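Local coordinates for putative fructosamine-3-kinase (Thermobifida fusca YX, PDB 3F7W), which is probably a kinase of the fructosamine kinase family, thought to transfer phosphate to sugar adducts on amines, though its substrate is not established, at residues E172-A177 and D280-A285; D222-A227 and A253-H258. One frame throughout, in Å; residues are numbered along the deposited sequence.

How the interactions relate
Helix 251-270 joins the two contacts. In interaction 2 it presents Ile-255 and His-258 to helix 219-229, while Pro-256 and Leu-257 of the same turn meet the residues of interaction 1. Leu-257 CD1 lies 3.9 Å from Val-174 CG1, and Pro-256 CG lies 4.0 Å from Ala-284 CB. The contact centres are about 14 Å apart, on the same side of the chain's centre, with interaction 1 farther out (about 23 Å against about 13 Å from that centre). Interaction 2 is the one tied to the probable catalytic loop, which helix 219-229 reaches; interaction 1 packs helices on the outer side.

Interaction 1: residues E172-A177 and D280-A285; sequences EKVLDA and DTARAA
Ala-285, one of the two alanines that Val-174 meets, gives its backbone N to Thr-281 O at 2.8 Å, a helical bond within the turn that carries both alanines. Ala-282, one turn back, is the other alanine, and the bond from CA to CB of Val-174 is directed toward helix 275-286. With chi1 at 177°, CG1 is anti to the backbone N and CG2 lies beside that N, which splits the branched side chain between two targets. Val-174 CG1 comes up to Ala-285 CB at 4.3 Å. Val-174 CG2 turns to Ala-282, touching its carbonyl O at 3.7 Å and its CB at 4.4 Å. The backbones stay well apart, with the CA atoms of Val-174 and Ala-282 separated by 6.9 Å, so the valine methyls do the bridging. Leu-260 of helix 251-270 and Leu-286 also pack on Val-174, and Leu-170 also touches Ala-282. The contact thus joins helix 165-176 to the C-terminal helix 275-286 within the helical part of this kinase-like fold. All three touching residues are buried, and what brings them together is van der Waals contact of the valine methyls with two alanine methyls and one backbone carbonyl, which depends on shape rather than on charge or directed bonds.

Interaction 2: residues D222-A227 and A253-H258; sequences DLAMLA and ARIPLH
A chi1 of -67° puts Ile-255 CG1 beside the backbone N, which leaves CG2 anti to that N and turned to two alanines of helix 219-229: Ile-255 CG2 lies 4.1 Å from Ala-224 CB and 4.3 Å from Ala-227 CB. His-258 has CG anti to its own carbonyl carbon, beside the backbone N, and it is the CB that meets the helix, 3.6 Å from Ala-224 CB. The imidazole packs instead with the rings of His-218 and Trp-141. Ala-224 CB therefore sits against a methyl and a methylene one turn apart, and it also touches Ile-255 O at 3.9 Å. The small side chain lets the backbones come close, with Ala-224 and Ile-255 CA atoms 5.3 Å apart. The short helical segments cross at -90°, their axes 8.7 Å apart. In the protein-kinase-like fold, helix 219-229 looks like the counterpart of the kinase helix F: Asp-222 accepts bonds from the backbone N atoms of His-192 and Gly-193, in the His-Gly-Asp segment that probably corresponds to the catalytic loop of kinase relatives, and His-113 NE2 bonds to the same carboxylate. The partner helix is weakly bonded and kinked here: Pro-256 has no N-H to give, Leu-257 N makes no bond to the turn before, and the bond from His-258 N to Arg-254 O is weak at 3.3 Å. Just beyond, Gln-259 NE2 bonds to Ala-224 O, adding a polar tie beside the methyl packing.

Interaction 1: residues E172-A177 and D280-A285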
loop_
_atom_site.group_PDB
_atom_site.type_symbol
_atom_site.label_atom_id
_atom_site.label_comp_id
_atom_site.label_asym_id
_atom_site.label_seq_id
_atom_site.Cartn_x
_atom_site.Cartn_y
_atom_site.Cartn_z
ATOM N N GLU A 172 -7.439 20.395 9.503
ATOM C CA GLU A 172 -6.454 21.031 10.389
ATOM C C GLU A 172 -6.836 20.927 11.873
ATOM O O GLU A 172 -5.957 20.865 12.721
ATOM C CB GLU A 172 -6.242 22.490 9.987
ATOM C CG GLU A 172 -5.426 22.615 8.721
ATOM C CD GLU A 172 -5.251 24.037 8.235
ATOM O OE1 GLU A 172 -6.131 24.883 8.489
ATOM O OE2 GLU A 172 -4.227 24.296 7.565
ATOM N N LYS A 173 -8.139 20.913 12.172
ATOM C CA LYS A 173 -8.628 20.633 13.535
ATOM C C LYS A 173 -8.181 19.264 14.040
ATOM O O LYS A 173 -7.767 19.123 15.197
ATOM C CB LYS A 173 -10.157 20.711 13.601
ATOM C CG LYS A 173 -10.682 22.104 13.674
ATOM C CD LYS A 173 -12.203 22.147 13.788
ATOM C CE LYS A 173 -12.668 23.538 14.225
ATOM N NZ LYS A 173 -13.876 23.947 13.480
ATOM N N VAL A 174 -8.243 18.251 13.172
ATOM C CA VAL A 174 -7.805 16.929 13.551
ATOM C C VAL A 174 -6.319 16.954 13.882
ATOM O O VAL A 174 -5.903 16.401 14.899
ATOM C CB VAL A 174 -8.076 15.889 12.428
ATOM C CG1 VAL A 174 -7.536 14.507 12.832
ATOM C CG2 VAL A 174 -9.575 15.824 12.116
ATOM N N LEU A 175 -5.528 17.583 13.009
ATOM C CA LEU A 175 -4.082 17.666 13.197
ATOM C C LEU A 175 -3.734 18.382 14.510
ATOM O O LEU A 175 -2.840 17.954 15.250
ATOM C CB LEU A 175 -3.417 18.358 11.993
ATOM C CG LEU A 175 -3.491 17.571 10.676
ATOM C CD1 LEU A 175 -2.805 18.345 9.557
ATOM C CD2 LEU A 175 -2.919 16.155 10.844
ATOM N N ASP A 176 -4.475 19.434 14.817
ATOM C CA ASP A 176 -4.245 20.187 16.049
ATOM C C ASP A 176 -4.568 19.353 17.286
ATOM O O ASP A 176 -4.035 19.637 18.364
ATOM C CB ASP A 176 -5.068 21.477 16.057
ATOM C CG ASP A 176 -4.551 22.520 15.070
ATOM O OD1 ASP A 176 -3.441 22.355 14.504
ATOM O OD2 ASP A 176 -5.269 23.524 14.863
ATOM N N ALA A 177 -5.440 18.347 17.126
ATOM C CA ALA A 177 -5.876 17.464 18.217
ATOM C C ALA A 177 -5.131 16.131 18.205
ATOM O O ALA A 177 -5.398 15.239 19.016
ATOM C CB ALA A 177 -7.389 17.244 18.128
ATOM N N ASP A 280 -16.664 13.468 6.160
ATOM C CA ASP A 280 -17.368 12.677 7.166
ATOM C C ASP A 280 -16.368 11.981 8.096
ATOM O O ASP A 280 -16.595 11.869 9.301
ATOM C CB ASP A 280 -18.244 11.629 6.489
ATOM C CG ASP A 280 -19.463 12.230 5.776
ATOM O OD1 ASP A 280 -19.754 13.434 5.955
ATOM O OD2 ASP A 280 -20.111 11.483 5.011
ATOM N N THR A 281 -15.271 11.493 7.507
ATOM C CA THR A 281 -14.241 10.746 8.261
ATOM C C THR A 281 -13.447 11.676 9.213
ATOM O O THR A 281 -13.126 11.304 10.351
ATOM C CB THR A 281 -13.325 9.953 7.279
ATOM O OG1 THR A 281 -14.138 9.091 6.468
ATOM C CG2 THR A 281 -12.281 9.101 8.010
ATOM N N ALA A 282 -13.133 12.880 8.732
ATOM C CA ALA A 282 -12.508 13.917 9.544
ATOM C C ALA A 282 -13.403 14.264 10.729
ATOM O O ALA A 282 -12.946 14.305 11.867
ATOM C CB ALA A 282 -12.237 15.165 8.698
ATOM N N ARG A 283 -14.689 14.507 10.467
ATOM C CA ARG A 283 -15.636 14.744 11.559
ATOM C C ARG A 283 -15.665 13.609 12.581
ATOM O O ARG A 283 -15.681 13.850 13.792
ATOM C CB ARG A 283 -17.037 14.977 11.003
ATOM C CG ARG A 283 -17.170 16.346 10.423
ATOM C CD ARG A 283 -18.439 16.529 9.658
ATOM N NE ARG A 283 -18.569 17.939 9.329
ATOM C CZ ARG A 283 -19.279 18.415 8.311
ATOM N NH1 ARG A 283 -19.961 17.598 7.506
ATOM N NH2 ARG A 283 -19.313 19.727 8.101
ATOM N N ALA A 284 -15.672 12.379 12.076
ATOM C CA ALA A 284 -15.676 11.192 12.921
ATOM C C ALA A 284 -14.398 11.075 13.765
ATOM O O ALA A 284 -14.461 10.768 14.958
ATOM C CB ALA A 284 -15.896 9.928 12.066
ATOM N N ALA A 285 -13.243 11.297 13.141
ATOM C CA ALA A 285 -11.974 11.339 13.863
ATOM C C ALA A 285 -12.012 12.363 15.008
ATOM O O ALA A 285 -11.549 12.100 16.126
ATOM C CB ALA A 285 -10.820 11.658 12.902
#

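Interaction 2: residues D222-A227 and A253-H258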
loop_
_atom_site.group_PDB
_atom_site.type_symbol
_atom_site.label_atom_id
_atom_site.label_comp_id
_atom_site.label_asym_id
_atom_site.label_seq_id
_atom_site.Cartn_x
_atom_site.Cartn_y
_atom_site.Cartn_z
ATOM N N ASP A 222 -2.820 -0.100 7.866
ATOM C CA ASP A 222 -3.158 -1.171 6.905
ATOM C C ASP A 222 -4.537 -1.752 7.205
ATOM O O ASP A 222 -5.347 -1.975 6.312
ATOM C CB ASP A 222 -2.100 -2.297 6.934
ATOM C CG ASP A 222 -0.845 -2.001 6.053
ATOM O OD1 ASP A 222 -0.783 -0.991 5.312
ATOM O OD2 ASP A 222 0.102 -2.823 6.124
ATOM N N LEU A 223 -4.806 -1.991 8.483
ATOM C CA LEU A 223 -6.098 -2.537 8.895
ATOM C C LEU A 223 -7.230 -1.547 8.634
ATOM O O LEU A 223 -8.343 -1.948 8.310
ATOM C CB LEU A 223 -6.059 -2.963 10.364
ATOM C CG LEU A 223 -5.564 -4.397 10.635
ATOM C CD1 LEU A 223 -4.395 -4.750 9.751
ATOM C CD2 LEU A 223 -5.210 -4.562 12.098
ATOM N N ALA A 224 -6.944 -0.256 8.771
ATOM C CA ALA A 224 -7.943 0.777 8.502
ATOM C C ALA A 224 -8.227 0.859 6.993
ATOM O O ALA A 224 -9.341 1.151 6.598
ATOM C CB ALA A 224 -7.492 2.133 9.035
HETATM N N MSE A 225 -7.220 0.593 6.167
HETATM C CA MSE A 225 -7.408 0.591 4.716
HETATM C C MSE A 225 -8.249 -0.602 4.292
HETATM O O MSE A 225 -9.083 -0.483 3.389
HETATM C CB MSE A 225 -6.066 0.607 3.966
HETATM C CG MSE A 225 -6.172 0.748 2.491
HETATM SE SE MSE A 225 -6.957 2.506 2.050
HETATM C CE MSE A 225 -6.277 2.779 0.196
ATOM N N LEU A 226 -8.027 -1.752 4.925
ATOM C CA LEU A 226 -8.896 -2.925 4.680
ATOM C C LEU A 226 -10.356 -2.585 4.992
ATOM O O LEU A 226 -11.273 -2.936 4.246
ATOM C CB LEU A 226 -8.430 -4.138 5.487
ATOM C CG LEU A 226 -7.106 -4.763 5.031
ATOM C CD1 LEU A 226 -6.689 -5.834 6.071
ATOM C CD2 LEU A 226 -7.244 -5.337 3.588
ATOM N N ALA A 227 -10.566 -1.846 6.077
ATOM C CA ALA A 227 -11.878 -1.452 6.488
ATOM C C ALA A 227 -12.476 -0.393 5.550
ATOM O O ALA A 227 -13.649 -0.458 5.248
ATOM C CB ALA A 227 -11.852 -0.946 7.971
ATOM N N ALA A 253 -12.077 2.897 17.480
ATOM C CA ALA A 253 -12.388 4.328 17.466
ATOM C C ALA A 253 -11.397 5.148 16.633
ATOM O O ALA A 253 -11.752 6.219 16.114
ATOM C CB ALA A 253 -12.437 4.882 18.905
ATOM N N ARG A 254 -10.158 4.660 16.536
ATOM C CA ARG A 254 -9.115 5.323 15.740
ATOM C C ARG A 254 -9.114 5.000 14.233
ATOM O O ARG A 254 -8.323 5.565 13.488
ATOM C CB ARG A 254 -7.733 5.002 16.316
ATOM C CG ARG A 254 -7.480 5.593 17.689
ATOM C CD ARG A 254 -6.017 5.415 18.118
ATOM N NE ARG A 254 -5.644 4.000 18.219
ATOM C CZ ARG A 254 -5.797 3.247 19.304
ATOM N NH1 ARG A 254 -6.313 3.751 20.429
ATOM N NH2 ARG A 254 -5.438 1.977 19.275
ATOM N N ILE A 255 -9.997 4.117 13.785
ATOM C CA ILE A 255 -10.054 3.773 12.360
ATOM C C ILE A 255 -10.197 4.997 11.442
ATOM O O ILE A 255 -9.424 5.127 10.506
ATOM C CB ILE A 255 -11.088 2.665 12.055
ATOM C CG1 ILE A 255 -10.624 1.333 12.703
ATOM C CG2 ILE A 255 -11.290 2.520 10.521
ATOM C CD1 ILE A 255 -11.623 0.231 12.633
ATOM N N PRO A 256 -11.167 5.901 11.681
ATOM C CA PRO A 256 -11.208 7.099 10.811
ATOM C C PRO A 256 -9.906 7.922 10.713
ATOM O O PRO A 256 -9.547 8.398 9.609
ATOM C CB PRO A 256 -12.335 7.950 11.425
ATOM C CG PRO A 256 -13.178 6.992 12.176
ATOM C CD PRO A 256 -12.284 5.872 12.637
ATOM N N LEU A 257 -9.228 8.115 11.843
ATOM C CA LEU A 257 -7.972 8.867 11.882
ATOM C C LEU A 257 -7.019 8.317 10.854
ATOM O O LEU A 257 -6.439 9.060 10.059
ATOM C CB LEU A 257 -7.340 8.797 13.278
ATOM C CG LEU A 257 -5.960 9.442 13.458
ATOM C CD1 LEU A 257 -6.021 10.932 13.242
ATOM C CD2 LEU A 257 -5.397 9.089 14.848
ATOM N N HIS A 258 -6.882 6.993 10.859
ATOM C CA HIS A 258 -5.962 6.303 9.953
ATOM C C HIS A 258 -6.401 6.225 8.495
ATOM O O HIS A 258 -5.597 5.846 7.638
ATOM C CB HIS A 258 -5.663 4.903 10.470
ATOM C CG HIS A 258 -4.825 4.905 11.705
ATOM N ND1 HIS A 258 -3.484 5.214 11.684
ATOM C CD2 HIS A 258 -5.137 4.664 13.000
ATOM C CE1 HIS A 258 -3.005 5.162 12.910
ATOM N NE2 HIS A 258 -3.987 4.834 13.731
#